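Local structure of lectin 2 (Agrocybe aegerita, 4TQJ) at residues A[25-30]-A[48-53]. The protein binds carbohydrates, recognising N-acetylglucosamine at the non-reducing ends of glycans. The protein carries 1 engineered substitution. Residues are numbered along the deposited sequence; the frame is centred on the assembly and turned at random.
Sequences GLDGVV and AQNAGG
The carbonyl oxygen of L26 accepts the one direct hydrogen bond between segments 25-30 and 48-53, from the backbone N-H of N50. The bond is short, 2.7 Å from N50 N to L26 O, and the donor lies in the carbonyl plane with a C=O...N angle of 157°. N50 is the third residue of a type I turn running from A48 to A51, whose closing bond, A51 N to A48 O, is weak.

Two waters flank this link. One lies 2.8 Å from G25 O and accepts the N-H of Q49, its oxygen 2.9 Å from Q49 N, bridging the first backbone N-H inside the turn to the hairpin. The other donates to N50 O and, weakly, to OD1 of D27.

The hairpin joins strands 20-25 and 28-32, neighbours in one four-stranded antiparallel blade of a β-propeller, and G25 N to G28 O is a backbone bond at its neck. Segment 48-53 belongs to the connection leading from the outermost strand 41-44 to strand 60-64 of the next blade, which here packs back against the hairpin turn.

The remaining contacts are van der Waals, mostly methyl or methylene carbons against polar atoms. The methyl of A48 points into the hairpin backbone, its CB 3.1 Å from G28 N and close to G25 O as well. A51 CB rests more loosely, 3.9 Å from D27 O. The aliphatic contact is that of L26 with Q49, whose side chains run alongside each other in a common direction, with CD2 of L26 3.8 Å from Q49 CB; Q49 CG, anti to its backbone N (chi1 -177°), extends it. On the more exposed flank, N50 CB sits 3.2 Å from L26 O and also faces OD1 of D27.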
loop_
_atom_site.group_PDB
_atom_site.type_symbol
_atom_site.label_atom_id
_atom_site.label_comp_id
_atom_site.label_asym_id
_atom_site.label_seq_id
_atom_site.Cartn_x
_atom_site.Cartn_y
_atom_site.Cartn_z
ATOM N N GLY A 25 17.840 0.323 12.899
ATOM C CA GLY A 25 19.005 -0.523 13.081
ATOM C C GLY A 25 20.198 0.293 13.539
ATOM O O GLY A 25 20.076 1.493 13.809
ATOM N N LEU A 26 21.359 -0.352 13.620
ATOM C CA LEU A 26 22.566 0.312 14.102
ATOM C C LEU A 26 23.054 1.401 13.146
ATOM O O LEU A 26 23.627 2.396 13.576
ATOM C CB LEU A 26 23.675 -0.716 14.311
ATOM C CG LEU A 26 23.372 -1.789 15.351
ATOM C CD1 LEU A 26 24.453 -2.892 15.326
ATOM C CD2 LEU A 26 23.212 -1.159 16.745
ATOM N N ASP A 27 22.821 1.210 11.850
ATOM C CA ASP A 27 23.380 2.112 10.847
ATOM C C ASP A 27 22.318 2.970 10.168
ATOM O O ASP A 27 22.604 3.694 9.206
ATOM C CB ASP A 27 24.174 1.330 9.794
ATOM C CG ASP A 27 25.281 0.461 10.401
ATOM O OD1 ASP A 27 25.899 0.848 11.415
ATOM O OD2 ASP A 27 25.542 -0.616 9.839
ATOM N N GLY A 28 21.091 2.890 10.664
ATOM C CA GLY A 28 20.021 3.704 10.121
ATOM C C GLY A 28 18.720 2.945 10.031
ATOM O O GLY A 28 18.628 1.796 10.456
ATOM N N VAL A 29 17.721 3.595 9.460
ATOM C CA VAL A 29 16.381 3.042 9.346
ATOM C C VAL A 29 16.308 2.018 8.215
ATOM O O VAL A 29 16.568 2.332 7.053
ATOM C CB VAL A 29 15.372 4.167 9.081
ATOM C CG1 VAL A 29 13.937 3.637 9.098
ATOM C CG2 VAL A 29 15.557 5.283 10.101
ATOM N N VAL A 30 15.966 0.784 8.567
ATOM C CA VAL A 30 15.834 -0.283 7.590
ATOM C C VAL A 30 14.361 -0.604 7.379
ATOM O O VAL A 30 13.652 -0.896 8.335
ATOM C CB VAL A 30 16.559 -1.549 8.057
ATOM C CG1 VAL A 30 16.569 -2.574 6.952
ATOM C CG2 VAL A 30 17.980 -1.198 8.490
ATOM N N ALA A 48 19.793 6.389 14.348
ATOM C CA ALA A 48 20.429 5.112 14.643
ATOM C C ALA A 48 21.552 5.205 15.681
ATOM O O ALA A 48 22.125 6.276 15.904
ATOM C CB ALA A 48 20.951 4.489 13.351
ATOM N N GLN A 49 21.856 4.067 16.304
ATOM C CA GLN A 49 22.932 3.954 17.282
ATOM C C GLN A 49 24.237 4.502 16.709
ATOM O O GLN A 49 24.973 5.228 17.378
ATOM C CB GLN A 49 23.141 2.480 17.657
ATOM C CG GLN A 49 24.201 2.244 18.725
ATOM C CD GLN A 49 23.715 2.604 20.115
ATOM O OE1 GLN A 49 22.524 2.811 20.335
ATOM N NE2 GLN A 49 24.638 2.670 21.065
ATOM N N ASN A 50 24.516 4.147 15.460
ATOM C CA ASN A 50 25.760 4.551 14.814
ATOM C C ASN A 50 25.563 5.516 13.654
ATOM O O ASN A 50 26.428 5.636 12.791
ATOM C CB ASN A 50 26.553 3.323 14.372
ATOM C CG ASN A 50 26.845 2.390 15.523
ATOM O OD1 ASN A 50 27.141 2.839 16.630
ATOM N ND2 ASN A 50 26.747 1.082 15.278
ATOM N N ALA A 51 24.428 6.207 13.647
ATOM C CA ALA A 51 24.189 7.296 12.709
ATOM C C ALA A 51 23.272 8.347 13.327
ATOM O O ALA A 51 22.056 8.198 13.306
ATOM C CB ALA A 51 23.593 6.763 11.417
ATOM N N GLY A 52 23.859 9.398 13.893
ATOM C CA GLY A 52 23.091 10.477 14.490
ATOM C C GLY A 52 23.135 10.437 16.004
ATOM O O GLY A 52 22.596 11.316 16.672
ATOM N N GLY A 53 23.769 9.403 16.543
ATOM C CA GLY A 53 23.922 9.262 17.982
ATOM C C GLY A 53 22.639 8.982 18.748
ATOM O O GLY A 53 22.486 9.436 19.876
HETATM O O HOH W 1 19.622 2.193 16.515
HETATM O O HOH W 2 26.963 3.834 10.316
#